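Local coordinates for protein polysialic acid O-acetyltransferase (Escherichia coli, PDB 3JQY) that catalyses transfer of acetyl groups from acetyl-CoA to long polymers of capsular sialic acid, yielding O-acetylated polysialic acid, at residues K54-G59 / T76-G81; N60-I65 / D82-R87. All coordinates share one frame; numbering follows the deposited sequence.

Interaction 1. Residues K54-G59 / T76-G81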
ATOM      1  N   LYS B  54      13.112  14.147  16.680  1.00 14.73           N
ATOM      2  CA  LYS B  54      13.182  13.544  18.005  1.00 18.99           C
ATOM      3  C   LYS B  54      14.206  12.415  18.075  1.00 16.45           C
ATOM      4  O   LYS B  54      14.343  11.633  17.140  1.00 17.90           O
ATOM      5  CB  LYS B  54      11.801  13.018  18.402  1.00 21.95           C
ATOM      6  CG  LYS B  54      10.745  14.111  18.545  1.00 27.50           C
ATOM      7  CD  LYS B  54       9.358  13.632  18.117  1.00 43.79           C
ATOM      8  CE  LYS B  54       8.932  12.373  18.860  1.00 43.10           C
ATOM      9  NZ  LYS B  54       9.004  12.542  20.338  1.00 54.93           N
ATOM     10  N   VAL B  55      14.930  12.348  19.188  1.00 20.38           N
ATOM     11  CA  VAL B  55      15.780  11.203  19.472  1.00 18.41           C
ATOM     12  C   VAL B  55      15.391  10.644  20.838  1.00 19.47           C
ATOM     13  O   VAL B  55      15.202  11.390  21.805  1.00 17.97           O
ATOM     14  CB  VAL B  55      17.281  11.549  19.412  1.00 18.95           C
ATOM     15  CG1 VAL B  55      17.616  12.655  20.386  1.00 25.42           C
ATOM     16  CG2 VAL B  55      18.131  10.311  19.701  1.00 17.83           C
ATOM     17  N   GLN B  56      15.230   9.330  20.888  1.00 14.95           N
ATOM     18  CA  GLN B  56      14.820   8.632  22.091  1.00 16.18           C
ATOM     19  C   GLN B  56      15.830   7.530  22.364  1.00 14.51           C
ATOM     20  O   GLN B  56      15.989   6.622  21.556  1.00 15.48           O
ATOM     21  CB  GLN B  56      13.426   8.028  21.896  1.00 17.51           C
ATOM     22  CG  GLN B  56      12.934   7.184  23.056  1.00 24.45           C
ATOM     23  CD  GLN B  56      12.429   8.020  24.206  1.00 30.78           C
ATOM     24  OE1 GLN B  56      11.585   8.901  24.023  1.00 35.12           O
ATOM     25  NE2 GLN B  56      12.936   7.748  25.405  1.00 27.27           N
ATOM     26  N   PHE B  57      16.519   7.613  23.496  1.00 13.02           N
ATOM     27  CA  PHE B  57      17.459   6.574  23.898  1.00 14.26           C
ATOM     28  C   PHE B  57      16.796   5.694  24.950  1.00 19.26           C
ATOM     29  O   PHE B  57      16.629   6.117  26.096  1.00 19.38           O
ATOM     30  CB  PHE B  57      18.726   7.188  24.514  1.00 13.48           C
ATOM     31  CG  PHE B  57      19.585   7.974  23.543  1.00 15.76           C
ATOM     32  CD1 PHE B  57      20.400   7.322  22.630  1.00 13.21           C
ATOM     33  CD2 PHE B  57      19.616   9.358  23.588  1.00 19.34           C
ATOM     34  CE1 PHE B  57      21.204   8.031  21.760  1.00 14.66           C
ATOM     35  CE2 PHE B  57      20.421  10.080  22.721  1.00 17.87           C
ATOM     36  CZ  PHE B  57      21.220   9.414  21.806  1.00 16.30           C
ATOM     37  N   ASN B  58      16.408   4.483  24.561  1.00 14.66           N
ATOM     38  CA  ASN B  58      15.856   3.509  25.503  1.00 17.28           C
ATOM     39  C   ASN B  58      16.868   2.390  25.731  1.00 21.61           C
ATOM     40  O   ASN B  58      16.566   1.213  25.527  1.00 26.60           O
ATOM     41  CB  ASN B  58      14.557   2.896  24.971  1.00 16.19           C
ATOM     42  CG  ASN B  58      13.387   3.863  24.989  1.00 16.82           C
ATOM     43  OD1 ASN B  58      13.350   4.804  25.776  1.00 20.88           O
ATOM     44  ND2 ASN B  58      12.416   3.626  24.113  1.00 20.92           N
ATOM     45  N   GLY B  59      18.068   2.771  26.144  1.00 18.17           N
ATOM     46  CA  GLY B  59      19.156   1.830  26.336  1.00 16.18           C
ATOM     47  C   GLY B  59      20.451   2.577  26.598  1.00 13.13           C
ATOM     48  O   GLY B  59      20.447   3.791  26.756  1.00 17.01           O
ATOM     49  N   THR B  76      12.341  10.833  13.534  1.00 13.72           N
ATOM     50  CA  THR B  76      12.379  10.251  14.872  1.00 12.83           C
ATOM     51  C   THR B  76      13.370   9.097  14.839  1.00 16.30           C
ATOM     52  O   THR B  76      13.249   8.199  14.009  1.00 16.06           O
ATOM     53  CB  THR B  76      11.003   9.710  15.314  1.00 17.43           C
ATOM     54  OG1 THR B  76      10.033  10.763  15.284  1.00 17.88           O
ATOM     55  CG2 THR B  76      11.075   9.136  16.738  1.00 18.52           C
ATOM     56  N   VAL B  77      14.360   9.144  15.721  1.00 14.55           N
ATOM     57  CA  VAL B  77      15.334   8.065  15.854  1.00 13.71           C
ATOM     58  C   VAL B  77      15.175   7.447  17.232  1.00 13.57           C
ATOM     59  O   VAL B  77      15.328   8.127  18.242  1.00 14.21           O
ATOM     60  CB  VAL B  77      16.782   8.570  15.693  1.00 14.25           C
ATOM     61  CG1 VAL B  77      17.742   7.410  15.751  1.00 13.77           C
ATOM     62  CG2 VAL B  77      16.942   9.329  14.381  1.00 12.69           C
ATOM     63  N   ILE B  78      14.831   6.164  17.265  1.00 13.31           N
ATOM     64  CA  ILE B  78      14.629   5.471  18.528  1.00 11.63           C
ATOM     65  C   ILE B  78      15.699   4.411  18.708  1.00 11.81           C
ATOM     66  O   ILE B  78      15.930   3.595  17.814  1.00 13.33           O
ATOM     67  CB  ILE B  78      13.241   4.814  18.603  1.00 13.78           C
ATOM     68  CG1 ILE B  78      12.152   5.869  18.426  1.00 14.94           C
ATOM     69  CG2 ILE B  78      13.085   4.071  19.931  1.00 15.30           C
ATOM     70  CD1 ILE B  78      10.757   5.302  18.352  1.00 20.30           C
ATOM     71  N   PHE B  79      16.357   4.437  19.862  1.00 12.39           N
ATOM     72  CA  PHE B  79      17.368   3.437  20.204  1.00 11.31           C
ATOM     73  C   PHE B  79      16.791   2.473  21.235  1.00 11.87           C
ATOM     74  O   PHE B  79      16.411   2.891  22.331  1.00 17.14           O
ATOM     75  CB  PHE B  79      18.618   4.111  20.784  1.00 13.19           C
ATOM     76  CG  PHE B  79      19.424   4.868  19.772  1.00 15.14           C
ATOM     77  CD1 PHE B  79      19.250   6.234  19.608  1.00 17.21           C
ATOM     78  CD2 PHE B  79      20.348   4.212  18.977  1.00 12.82           C
ATOM     79  CE1 PHE B  79      19.989   6.937  18.672  1.00 14.43           C
ATOM     80  CE2 PHE B  79      21.099   4.912  18.038  1.00 14.76           C
ATOM     81  CZ  PHE B  79      20.918   6.270  17.886  1.00 13.23           C
ATOM     82  N   ARG B  80      16.709   1.196  20.879  1.00 11.11           N
ATOM     83  CA  ARG B  80      16.229   0.167  21.809  1.00 14.21           C
ATOM     84  C   ARG B  80      17.389  -0.739  22.195  1.00 12.42           C
ATOM     85  O   ARG B  80      18.039  -1.336  21.342  1.00 14.31           O
ATOM     86  CB  ARG B  80      15.096  -0.651  21.180  1.00 14.60           C
ATOM     87  CG  ARG B  80      13.899   0.179  20.727  1.00 19.32           C
ATOM     88  CD  ARG B  80      12.697  -0.719  20.467  1.00 19.48           C
ATOM     89  NE  ARG B  80      11.672  -0.076  19.646  1.00 23.31           N
ATOM     90  CZ  ARG B  80      10.806   0.823  20.098  1.00 28.08           C
ATOM     91  NH1 ARG B  80      10.841   1.207  21.368  1.00 30.53           N
ATOM     92  NH2 ARG B  80       9.912   1.348  19.271  1.00 27.74           N
ATOM     93  N   GLY B  81      17.667  -0.840  23.487  1.00 16.36           N
ATOM     94  CA  GLY B  81      18.793  -1.642  23.906  1.00 16.74           C
ATOM     95  C   GLY B  81      20.092  -0.877  23.736  1.00 18.00           C
ATOM     96  O   GLY B  81      20.086   0.353  23.636  1.00 16.88           O
TER
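K54-N58 and T76-R80 pair as parallel strands, with axes 4.7 Å apart and directions only 5° off. Each residue faces the one 22 positions later. Backbone bonds zip the pair together. V77 N gives to K54 O, Q56 N to V77 O, F79 N to Q56 O and N58 N to F79 O. F79 N lies 2.8 Å from Q56 O. The last bond, from G81 N to N58 O, is longer at 3.1 Å, and its donor sits above the carbonyl plane. Beyond the strands, G59 CA lies 3.2 Å from G81 O in a CA-H...O contact. A side chain on G59 would clash with that oxygen.

V55, F57, V77 and F79 share one face. The F57 and F79 rings lie side by side and point the same way, with planes 12° apart. They are slid so far that they barely overlap, and their centroids are 5.0 Å apart. F57 CD1 and CE1 both come to 3.4 Å from F79 CD1. With chi1 at 58°, V55 CG1 sits between N and the carbonyl carbon, and CG2 falls anti to N, where it meets both rings. CG2 lies over the rim of the F57 ring and in the plane of the F79 ring, at its edge, 4.0 Å from F79 CE1. L64 also touches F79. An alanine in place of F79 would probably open a gap beside F57 and leave V55 CG2 without its aromatic neighbour across the strands.

The other face is more polar. Q56 NE2 bonds to D34 and only weakly to N58 OD1. I78 CG2 sits over the centre of the R80 guanidinium, 3.9 Å above its plane. Parallel, in-register strands with one apolar face turned inward are characteristic of successive coils of a beta-helix, here the left-handed one.

Interaction 2. Residues N60-I65 / D82-R87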
ATOM      1  N   ASN B  60      21.557   1.844  26.624  1.00 14.66           N
ATOM      2  CA  ASN B  60      22.850   2.414  26.990  1.00 15.00           C
ATOM      3  C   ASN B  60      23.879   2.371  25.869  1.00 12.61           C
ATOM      4  O   ASN B  60      23.817   1.516  24.984  1.00 14.66           O
ATOM      5  CB  ASN B  60      23.411   1.661  28.198  1.00 23.58           C
ATOM      6  CG  ASN B  60      22.401   1.523  29.319  1.00 24.11           C
ATOM      7  OD1 ASN B  60      21.671   2.462  29.631  1.00 19.96           O
ATOM      8  ND2 ASN B  60      22.359   0.345  29.939  1.00 25.54           N
ATOM      9  N   ASN B  61      24.840   3.289  25.930  1.00 13.59           N
ATOM     10  CA  ASN B  61      26.003   3.258  25.049  1.00 17.03           C
ATOM     11  C   ASN B  61      25.634   3.285  23.577  1.00 13.22           C
ATOM     12  O   ASN B  61      26.263   2.610  22.758  1.00 14.81           O
ATOM     13  CB  ASN B  61      26.872   2.041  25.361  1.00 17.57           C
ATOM     14  CG  ASN B  61      27.364   2.043  26.794  1.00 21.40           C
ATOM     15  OD1 ASN B  61      27.448   0.998  27.438  1.00 34.29           O
ATOM     16  ND2 ASN B  61      27.670   3.228  27.307  1.00 20.04           N
ATOM     17  N   ASN B  62      24.607   4.064  23.254  1.00 13.04           N
ATOM     18  CA  ASN B  62      24.206   4.277  21.866  1.00 16.13           C
ATOM     19  C   ASN B  62      24.840   5.546  21.330  1.00 12.40           C
ATOM     20  O   ASN B  62      25.239   6.415  22.097  1.00 13.55           O
ATOM     21  CB  ASN B  62      22.689   4.410  21.779  1.00 12.08           C
ATOM     22  CG  ASN B  62      21.972   3.184  22.297  1.00 13.38           C
ATOM     23  OD1 ASN B  62      21.352   3.211  23.359  1.00 19.24           O
ATOM     24  ND2 ASN B  62      22.058   2.101  21.550  1.00  9.27           N
ATOM     25  N   LYS B  63      24.930   5.656  20.010  1.00 11.03           N
ATOM     26  CA  LYS B  63      25.438   6.875  19.397  1.00 10.98           C
ATOM     27  C   LYS B  63      24.645   7.277  18.161  1.00 12.26           C
ATOM     28  O   LYS B  63      24.411   6.459  17.266  1.00 12.98           O
ATOM     29  CB  LYS B  63      26.919   6.741  19.050  1.00 12.04           C
ATOM     30  CG  LYS B  63      27.582   8.086  18.699  1.00 17.22           C
ATOM     31  CD  LYS B  63      29.093   7.945  18.535  1.00 21.39           C
ATOM     32  CE  LYS B  63      29.751   9.286  18.246  1.00 22.93           C
ATOM     33  NZ  LYS B  63      31.225   9.145  18.071  1.00 28.21           N
ATOM     34  N   LEU B  64      24.227   8.539  18.137  1.00 11.23           N
ATOM     35  CA  LEU B  64      23.616   9.148  16.958  1.00 10.19           C
ATOM     36  C   LEU B  64      24.521  10.273  16.479  1.00 10.53           C
ATOM     37  O   LEU B  64      24.856  11.174  17.252  1.00 14.15           O
ATOM     38  CB  LEU B  64      22.236   9.711  17.287  1.00 10.75           C
ATOM     39  CG  LEU B  64      21.580  10.587  16.213  1.00  9.11           C
ATOM     40  CD1 LEU B  64      21.392   9.800  14.929  1.00 13.48           C
ATOM     41  CD2 LEU B  64      20.253  11.153  16.698  1.00 13.23           C
ATOM     42  N   ILE B  65      24.913  10.207  15.211  1.00  9.20           N
ATOM     43  CA  ILE B  65      25.732  11.237  14.586  1.00  9.80           C
ATOM     44  C   ILE B  65      24.987  11.779  13.377  1.00 11.40           C
ATOM     45  O   ILE B  65      24.626  11.022  12.473  1.00 12.93           O
ATOM     46  CB  ILE B  65      27.053  10.658  14.055  1.00 11.82           C
ATOM     47  CG1 ILE B  65      27.908  10.119  15.196  1.00 16.43           C
ATOM     48  CG2 ILE B  65      27.817  11.721  13.240  1.00 15.67           C
ATOM     49  CD1 ILE B  65      29.027   9.218  14.719  1.00 24.18           C
ATOM     50  N   ASP B  82      21.199  -1.610  23.665  1.00 17.17           N
ATOM     51  CA  ASP B  82      22.528  -1.020  23.825  1.00 15.06           C
ATOM     52  C   ASP B  82      23.405  -1.130  22.586  1.00 12.68           C
ATOM     53  O   ASP B  82      23.182  -1.985  21.724  1.00 17.59           O
ATOM     54  CB  ASP B  82      23.270  -1.713  24.978  1.00 19.32           C
ATOM     55  CG  ASP B  82      22.445  -1.802  26.250  1.00 25.98           C
ATOM     56  OD1 ASP B  82      21.522  -0.985  26.441  1.00 20.47           O
ATOM     57  OD2 ASP B  82      22.730  -2.701  27.072  1.00 32.84           O
ATOM     58  N   ASN B  83      24.415  -0.266  22.523  1.00 14.32           N
ATOM     59  CA  ASN B  83      25.477  -0.375  21.536  1.00 14.05           C
ATOM     60  C   ASN B  83      25.001  -0.225  20.096  1.00 14.01           C
ATOM     61  O   ASN B  83      25.603  -0.790  19.178  1.00 15.33           O
ATOM     62  CB  ASN B  83      26.220  -1.703  21.709  1.00 16.54           C
ATOM     63  CG  ASN B  83      26.777  -1.878  23.111  1.00 27.71           C
ATOM     64  OD1 ASN B  83      27.439  -0.986  23.638  1.00 30.20           O
ATOM     65  ND2 ASN B  83      26.509  -3.027  23.719  1.00 29.42           N
ATOM     66  N   ASN B  84      23.913   0.516  19.909  1.00 13.40           N
ATOM     67  CA  ASN B  84      23.440   0.879  18.573  1.00 11.60           C
ATOM     68  C   ASN B  84      24.172   2.106  18.049  1.00 12.53           C
ATOM     69  O   ASN B  84      24.706   2.895  18.828  1.00 13.46           O
ATOM     70  CB  ASN B  84      21.938   1.192  18.600  1.00 12.91           C
ATOM     71  CG  ASN B  84      21.099   0.013  19.057  1.00 14.14           C
ATOM     72  OD1 ASN B  84      20.914  -0.949  18.322  1.00 12.88           O
ATOM     73  ND2 ASN B  84      20.565   0.104  20.263  1.00 11.57           N
ATOM     74  N   TYR B  85      24.164   2.279  16.728  1.00 11.97           N
ATOM     75  CA  TYR B  85      24.921   3.344  16.066  1.00 10.79           C
ATOM     76  C   TYR B  85      24.131   3.791  14.846  1.00 11.69           C
ATOM     77  O   TYR B  85      23.754   2.969  14.013  1.00 12.68           O
ATOM     78  CB  TYR B  85      26.280   2.798  15.623  1.00 10.08           C
ATOM     79  CG  TYR B  85      27.179   3.756  14.865  1.00 13.66           C
ATOM     80  CD1 TYR B  85      28.020   4.637  15.537  1.00 19.59           C
ATOM     81  CD2 TYR B  85      27.210   3.754  13.474  1.00 20.02           C
ATOM     82  CE1 TYR B  85      28.859   5.499  14.842  1.00 22.00           C
ATOM     83  CE2 TYR B  85      28.044   4.611  12.772  1.00 17.76           C
ATOM     84  CZ  TYR B  85      28.862   5.480  13.458  1.00 25.90           C
ATOM     85  OH  TYR B  85      29.683   6.327  12.748  1.00 27.22           O
ATOM     86  N   VAL B  86      23.854   5.086  14.763  1.00 11.94           N
ATOM     87  CA  VAL B  86      23.192   5.661  13.596  1.00 10.53           C
ATOM     88  C   VAL B  86      24.010   6.865  13.134  1.00 12.74           C
ATOM     89  O   VAL B  86      24.313   7.762  13.929  1.00 10.42           O
ATOM     90  CB  VAL B  86      21.745   6.112  13.914  1.00 10.13           C
ATOM     91  CG1 VAL B  86      21.101   6.796  12.703  1.00  8.47           C
ATOM     92  CG2 VAL B  86      20.894   4.922  14.366  1.00 10.23           C
ATOM     93  N   ARG B  87      24.382   6.876  11.857  1.00  9.51           N
ATOM     94  CA  ARG B  87      25.144   7.990  11.313  1.00  9.99           C
ATOM     95  C   ARG B  87      24.510   8.470  10.028  1.00 11.07           C
ATOM     96  O   ARG B  87      24.304   7.687   9.090  1.00 11.58           O
ATOM     97  CB  ARG B  87      26.597   7.601  11.040  1.00 12.12           C
ATOM     98  CG  ARG B  87      27.426   8.736  10.445  1.00 14.25           C
ATOM     99  CD  ARG B  87      28.862   8.280  10.140  1.00 15.55           C
ATOM    100  NE  ARG B  87      29.667   9.357   9.554  1.00 20.37           N
ATOM    101  CZ  ARG B  87      30.934   9.225   9.167  1.00 29.27           C
ATOM    102  NH1 ARG B  87      31.555   8.059   9.297  1.00 30.51           N
ATOM    103  NH2 ARG B  87      31.583  10.262   8.643  1.00 29.44           N
TER
HETATM  104  O   HOH W   1      27.453   2.668  19.827  1.00 25.73           O
HETATM  105  O   HOH W   2      29.165   0.992  22.483  1.00 36.37           O
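D82 reaches across to N60, and the two side chains lie side by side, pointing the same way. D82 CB is 3.3 Å from N60 O. CG is anti to the carbonyl carbon, beside the backbone N (chi1 -50°). OD1 accepts N60 N at 2.8 Å, with the donor above the carboxylate plane. OD2 lies 4.2 Å from N60 ND2; the N60 amide oxygen OD1 accepts a hydrogen bond from S38 N. The next link is backbone, from N83 N to N60 O. N61 and N83 both have left-handed helical backbone angles, so the two turns have the same shape. One water donates to N61 O and N84 O. N84 OD1 accepts from S104 N, and its ND2 donates to R80 O.

Past the turns, K63-I65 and Y85-R87 pair as parallel strands. Bonds run from K63 N to N84 O, V86 N to K63 O and I65 N to V86 O. L64 CD1 packs on V86 CG1 at 3.8 Å on the buried face. On the other face, I65 CD1 meets Y85 CE1 at 3.7 Å. R87 forms a salt bridge with E67. Matching turns that lead into parallel strands are the stacked corners of a beta-helix, here the left-handed form found in hexapeptide repeat transferases.

Overall arrangement
Interactions 1 and 2 join the same two neighbouring coils. Strands 53-58 and 71-80 lie on one wall, strands 63-66 and 85-88 on the next. The chain runs through their segments in turn, and their centres are 9 Å apart. Both put apolar residues inside and more polar ones outside, so each is partly buried. The interior of interaction 1 mixes two phenylalanines with valines, whereas that of interaction 2 has the aliphatic L64 and V86. Interaction 2 also includes the corner, where asparagines, an aspartate and water take over from regular strand pairing. F79 connects the two interiors, touching L64 and V86 as well as N62 and N84.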